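Peptide chain release factor subunit 1 (Aeropyrum pernix, PDB 3AGK) probably directs the termination of translation at the three stop codons, working with a GTP-binding partner subunit. Local coordinates at residues A[151-156]-A[167-172]; A[163-168]-A[258-263]. One frame throughout, in Å; residues are numbered along the deposited sequence.

Contact 1 (A[151-156]-A[167-172]); sequences DQATIG and KELEGF
The carbonyl oxygen of Ile155 is gripped by two backbone N-H groups, those of Leu166 and Lys167, the two residues that lie opposite Ile155 in a classic beta bulge. The Lys167 N bond to Ile155 O, 3.2 Å long, arrives in the carbonyl plane on a lone pair. The return bond from Ile155 N to Lys167 O is shorter, 2.7 Å, and almost perfectly straight (177° at the hydrogen). It runs nearly along the C=O axis, and Thr154 CA adds a C-H...O contact to the same oxygen. Beyond this pair the antiparallel pattern is regular. Ala153 and Leu169 exchange two bonds, Ala153 N to Leu169 O and Leu169 N to Ala153 O, each 2.9 Å, with the donors above the carbonyl planes. At the open end Gly171 N reaches Asp151 O, while a water lies between Asp151 OD2 and Gly171 O, within hydrogen-bonding distance of each.

The paired strands form the beta hairpin 152-159/162-170 in the central domain of the eRF1 family, with 162-170 at the border of a mixed sheet. Past Phe172 the chain leads into the loop that bears the family's GGQ motif, which is not modelled here.

The two faces of the hairpin differ in character. On one, Ile155 CD1 crosses obliquely to Leu169 CD1 at 3.9 Å, joining the pairs diagonally; Ala153 and Ile155 also meet helix 188-215. On the other, Thr154 and Glu168 run side by side in the same direction, each with its gamma branch (OG1 or CG) anti to the carbonyl carbon. Thr154 OG1 stays 3.6 Å from Glu168 OE1 without bonding to it; its hydrogen-bond partners are Gln258 OE1 and Gly259 N.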
loop_
_atom_site.group_PDB
_atom_site.type_symbol
_atom_site.label_atom_id
_atom_site.label_comp_id
_atom_site.label_asym_id
_atom_site.label_seq_id
_atom_site.Cartn_x
_atom_site.Cartn_y
_atom_site.Cartn_z
ATOM N N ASP A 151 25.024 14.589 2.620
ATOM C CA ASP A 151 24.689 14.736 4.040
ATOM C C ASP A 151 23.189 14.644 4.335
ATOM O O ASP A 151 22.733 15.077 5.404
ATOM C CB ASP A 151 25.221 16.075 4.561
ATOM C CG ASP A 151 24.462 17.246 3.986
ATOM O OD1 ASP A 151 23.743 17.038 2.986
ATOM O OD2 ASP A 151 24.571 18.360 4.519
ATOM N N GLN A 152 22.419 14.082 3.401
ATOM C CA GLN A 152 20.966 13.998 3.567
ATOM C C GLN A 152 20.336 13.021 2.568
ATOM O O GLN A 152 20.798 12.894 1.439
ATOM C CB GLN A 152 20.370 15.386 3.386
ATOM C CG GLN A 152 18.909 15.520 3.711
ATOM C CD GLN A 152 18.415 16.934 3.452
ATOM O OE1 GLN A 152 17.245 17.238 3.652
ATOM N NE2 GLN A 152 19.311 17.803 2.993
ATOM N N ALA A 153 19.283 12.327 2.989
ATOM C CA ALA A 153 18.679 11.303 2.150
ATOM C C ALA A 153 17.188 11.128 2.426
ATOM O O ALA A 153 16.719 11.432 3.510
ATOM C CB ALA A 153 19.403 9.978 2.321
ATOM N N THR A 154 16.455 10.647 1.421
ATOM C CA THR A 154 15.048 10.289 1.563
ATOM C C THR A 154 14.830 8.894 0.979
ATOM O O THR A 154 15.282 8.595 -0.134
ATOM C CB THR A 154 14.126 11.295 0.812
ATOM O OG1 THR A 154 14.320 12.613 1.340
ATOM C CG2 THR A 154 12.629 10.900 0.931
ATOM N N ILE A 155 14.147 8.035 1.726
ATOM C CA ILE A 155 13.740 6.740 1.203
ATOM C C ILE A 155 12.207 6.728 1.033
ATOM O O ILE A 155 11.467 7.065 1.961
ATOM C CB ILE A 155 14.252 5.592 2.089
ATOM C CG1 ILE A 155 15.766 5.729 2.241
ATOM C CG2 ILE A 155 13.885 4.214 1.490
ATOM C CD1 ILE A 155 16.353 4.877 3.317
ATOM N N GLY A 156 11.739 6.391 -0.172
ATOM C CA GLY A 156 10.316 6.425 -0.461
ATOM C C GLY A 156 9.826 5.151 -1.121
ATOM O O GLY A 156 10.615 4.271 -1.470
ATOM N N LYS A 167 11.365 7.065 5.124
ATOM C CA LYS A 167 12.392 7.507 6.048
ATOM C C LYS A 167 13.154 8.681 5.444
ATOM O O LYS A 167 13.420 8.712 4.230
ATOM C CB LYS A 167 13.369 6.363 6.325
ATOM C CG LYS A 167 14.409 6.677 7.391
ATOM C CD LYS A 167 13.855 6.419 8.777
ATOM C CE LYS A 167 14.779 6.970 9.847
ATOM N NZ LYS A 167 14.523 6.332 11.166
ATOM N N GLU A 168 13.487 9.643 6.298
ATOM C CA GLU A 168 14.423 10.711 5.968
ATOM C C GLU A 168 15.633 10.625 6.911
ATOM O O GLU A 168 15.490 10.247 8.073
ATOM C CB GLU A 168 13.736 12.081 6.054
ATOM C CG GLU A 168 12.592 12.237 5.029
ATOM C CD GLU A 168 12.160 13.676 4.809
ATOM O OE1 GLU A 168 12.916 14.441 4.165
ATOM O OE2 GLU A 168 11.055 14.037 5.269
ATOM N N LEU A 169 16.821 10.953 6.405
ATOM C CA LEU A 169 18.050 10.810 7.174
ATOM C C LEU A 169 18.889 12.031 6.944
ATOM O O LEU A 169 18.847 12.619 5.857
ATOM C CB LEU A 169 18.856 9.591 6.720
ATOM C CG LEU A 169 18.310 8.177 6.912
ATOM C CD1 LEU A 169 17.510 7.737 5.704
ATOM C CD2 LEU A 169 19.460 7.222 7.124
ATOM N N GLU A 170 19.652 12.398 7.973
ATOM C CA GLU A 170 20.609 13.500 7.925
ATOM C C GLU A 170 21.960 13.045 8.464
ATOM O O GLU A 170 22.035 12.174 9.342
ATOM C CB GLU A 170 20.162 14.652 8.821
ATOM C CG GLU A 170 18.741 15.095 8.660
ATOM C CD GLU A 170 18.593 16.579 8.924
ATOM O OE1 GLU A 170 18.406 16.966 10.102
ATOM O OE2 GLU A 170 18.682 17.358 7.947
ATOM N N GLY A 171 23.015 13.682 7.967
ATOM C CA GLY A 171 24.359 13.461 8.458
ATOM C C GLY A 171 25.089 14.779 8.628
ATOM O O GLY A 171 24.697 15.806 8.061
ATOM N N PHE A 172 26.151 14.756 9.426
ATOM C CA PHE A 172 27.017 15.919 9.547
ATOM C C PHE A 172 28.162 15.798 8.552
ATOM O O PHE A 172 28.837 14.767 8.493
ATOM C CB PHE A 172 27.560 16.060 10.967
ATOM C CG PHE A 172 28.435 17.268 11.157
ATOM C CD1 PHE A 172 27.888 18.542 11.149
ATOM C CD2 PHE A 172 29.796 17.132 11.320
ATOM C CE1 PHE A 172 28.684 19.655 11.309
ATOM C CE2 PHE A 172 30.601 18.243 11.492
ATOM C CZ PHE A 172 30.041 19.507 11.477
HETATM O O HOH W 1 26.212 18.270 7.002
#

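Contact 2 (A[163-168]-A[258-263])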
loop_
_atom_site.group_PDB
_atom_site.type_symbol
_atom_site.label_atom_id
_atom_site.label_comp_id
_atom_site.label_asym_id
_atom_site.label_seq_id
_atom_site.Cartn_x
_atom_site.Cartn_y
_atom_site.Cartn_z
ATOM N N LEU A 163 2.362 7.467 -3.417
ATOM C CA LEU A 163 3.763 7.763 -3.134
ATOM C C LEU A 163 3.924 8.235 -1.697
ATOM O O LEU A 163 3.232 9.157 -1.260
ATOM C CB LEU A 163 4.261 8.856 -4.058
ATOM C CG LEU A 163 5.708 9.295 -3.928
ATOM C CD1 LEU A 163 6.675 8.157 -4.302
ATOM C CD2 LEU A 163 5.887 10.479 -4.852
ATOM N N GLU A 164 4.849 7.614 -0.971
ATOM C CA GLU A 164 5.049 7.920 0.435
ATOM C C GLU A 164 6.526 7.951 0.828
ATOM O O GLU A 164 7.381 7.260 0.230
ATOM C CB GLU A 164 4.302 6.910 1.311
ATOM C CG GLU A 164 4.793 5.474 1.153
ATOM C CD GLU A 164 4.067 4.496 2.074
ATOM O OE1 GLU A 164 3.479 4.939 3.083
ATOM O OE2 GLU A 164 4.089 3.279 1.795
ATOM N N VAL A 165 6.812 8.776 1.831
ATOM C CA VAL A 165 8.128 8.849 2.436
ATOM C C VAL A 165 8.205 7.746 3.484
ATOM O O VAL A 165 7.330 7.659 4.335
ATOM C CB VAL A 165 8.338 10.209 3.118
ATOM C CG1 VAL A 165 9.559 10.163 4.040
ATOM C CG2 VAL A 165 8.495 11.305 2.085
ATOM N N LEU A 166 9.222 6.889 3.403
ATOM C CA LEU A 166 9.415 5.828 4.397
ATOM C C LEU A 166 10.346 6.298 5.503
ATOM O O LEU A 166 10.138 5.981 6.664
ATOM C CB LEU A 166 9.979 4.548 3.768
ATOM C CG LEU A 166 9.042 3.824 2.804
ATOM C CD1 LEU A 166 9.638 2.508 2.332
ATOM C CD2 LEU A 166 7.666 3.605 3.451
ATOM N N LYS A 167 11.365 7.065 5.124
ATOM C CA LYS A 167 12.392 7.507 6.048
ATOM C C LYS A 167 13.154 8.681 5.444
ATOM O O LYS A 167 13.420 8.712 4.230
ATOM C CB LYS A 167 13.369 6.363 6.325
ATOM C CG LYS A 167 14.409 6.677 7.391
ATOM C CD LYS A 167 13.855 6.419 8.777
ATOM C CE LYS A 167 14.779 6.970 9.847
ATOM N NZ LYS A 167 14.523 6.332 11.166
ATOM N N GLU A 168 13.487 9.643 6.298
ATOM C CA GLU A 168 14.423 10.711 5.968
ATOM C C GLU A 168 15.633 10.625 6.911
ATOM O O GLU A 168 15.490 10.247 8.073
ATOM C CB GLU A 168 13.736 12.081 6.054
ATOM C CG GLU A 168 12.592 12.237 5.029
ATOM C CD GLU A 168 12.160 13.676 4.809
ATOM O OE1 GLU A 168 12.916 14.441 4.165
ATOM O OE2 GLU A 168 11.055 14.037 5.269
ATOM N N GLN A 258 14.464 16.993 -1.530
ATOM C CA GLN A 258 14.338 15.814 -0.689
ATOM C C GLN A 258 12.890 15.734 -0.250
ATOM O O GLN A 258 12.065 16.510 -0.721
ATOM C CB GLN A 258 15.264 15.934 0.537
ATOM C CG GLN A 258 16.747 15.860 0.200
ATOM C CD GLN A 258 17.295 14.442 0.218
ATOM O OE1 GLN A 258 16.611 13.510 0.636
ATOM N NE2 GLN A 258 18.542 14.276 -0.219
ATOM N N GLY A 259 12.569 14.797 0.637
ATOM C CA GLY A 259 11.202 14.651 1.107
ATOM C C GLY A 259 10.216 14.262 0.010
ATOM O O GLY A 259 10.611 13.861 -1.090
ATOM N N LEU A 260 8.930 14.364 0.323
ATOM C CA LEU A 260 7.863 14.046 -0.619
ATOM C C LEU A 260 8.086 14.725 -1.962
ATOM O O LEU A 260 7.910 14.115 -3.024
ATOM C CB LEU A 260 6.520 14.494 -0.053
ATOM C CG LEU A 260 5.422 13.439 0.009
ATOM C CD1 LEU A 260 5.494 12.524 -1.207
ATOM C CD2 LEU A 260 5.524 12.640 1.295
ATOM N N GLN A 261 8.462 15.997 -1.913
ATOM C CA GLN A 261 8.703 16.779 -3.128
ATOM C C GLN A 261 9.783 16.182 -4.035
ATOM O O GLN A 261 9.608 16.119 -5.244
ATOM C CB GLN A 261 9.070 18.216 -2.757
ATOM C CG GLN A 261 9.266 19.157 -3.927
ATOM C CD GLN A 261 9.695 20.544 -3.473
ATOM O OE1 GLN A 261 10.037 20.754 -2.306
ATOM N NE2 GLN A 261 9.686 21.495 -4.397
ATOM N N GLY A 262 10.908 15.753 -3.461
ATOM C CA GLY A 262 11.960 15.154 -4.271
ATOM C C GLY A 262 11.547 13.797 -4.827
ATOM O O GLY A 262 11.945 13.428 -5.931
ATOM N N LEU A 263 10.775 13.045 -4.041
ATOM C CA LEU A 263 10.270 11.734 -4.443
ATOM C C LEU A 263 9.387 11.853 -5.682
ATOM O O LEU A 263 9.511 11.068 -6.639
ATOM C CB LEU A 263 9.454 11.113 -3.310
ATOM C CG LEU A 263 10.199 10.549 -2.103
ATOM C CD1 LEU A 263 9.209 9.971 -1.096
ATOM C CD2 LEU A 263 11.197 9.481 -2.562
#
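The flat carboxylate of Glu168 lies with one face over the backbone of Gly259, whose CA is 3.5 Å from OE1; residues 258-263 place nothing against the other face or at the edges. Gly259 N, 3.6 Å from OE1, is on the same side, and no hydrogen bond spans the two segments. Gly259 takes a positive phi of 64°, which favours glycine.

Apolar branches do the rest. Val165 points CG2, anti to its carbonyl carbon, between two leucines one helical turn apart: Leu260 CD2 at 3.4 Å, tighter than usual van der Waals contact, and Leu263 CD1 at 3.5 Å. The first is crossed obliquely, the second at about a right angle. Leu260 has a chi1 of -126°, away from the staggered values. Two residues earlier in the strand, Leu163, with CG anti to its backbone N, brings CD2 to 3.9 Å from Leu263 CB and also touches Leu260 CD1.

The short helical segment crosses the strand at 123°, their axes 8.1 Å apart at the closest. Helix 259-269 thus packs on the border strand 162-170 while Leu163 and Leu263 also rest on Ile145 of strand 142-149; from the bulge, Leu166 and Lys167 reach helix 188-215.

In the fold
Both contacts use strand 162-170 and share Lys167 and Glu168, their centres lying about 10 Å apart. Contact 1 sets the strand against its hairpin partner, contact 2 against a helix 90 residues on in sequence. Two bonds stitch them together: Thr154 OG1 of contact 1 lies 2.6 Å from Gln258 OE1 of contact 2, and Ile155 O lies 2.7 Å from Leu166 N. The latter belongs to the bulge, which falls where one contact gives way to the other. The pair illustrates how a sheet is covered on both sides, helix 259-269 meeting the Thr154 face and helix 188-215 the Ile155 face. From the strand's far end the chain runs toward the GGQ loop.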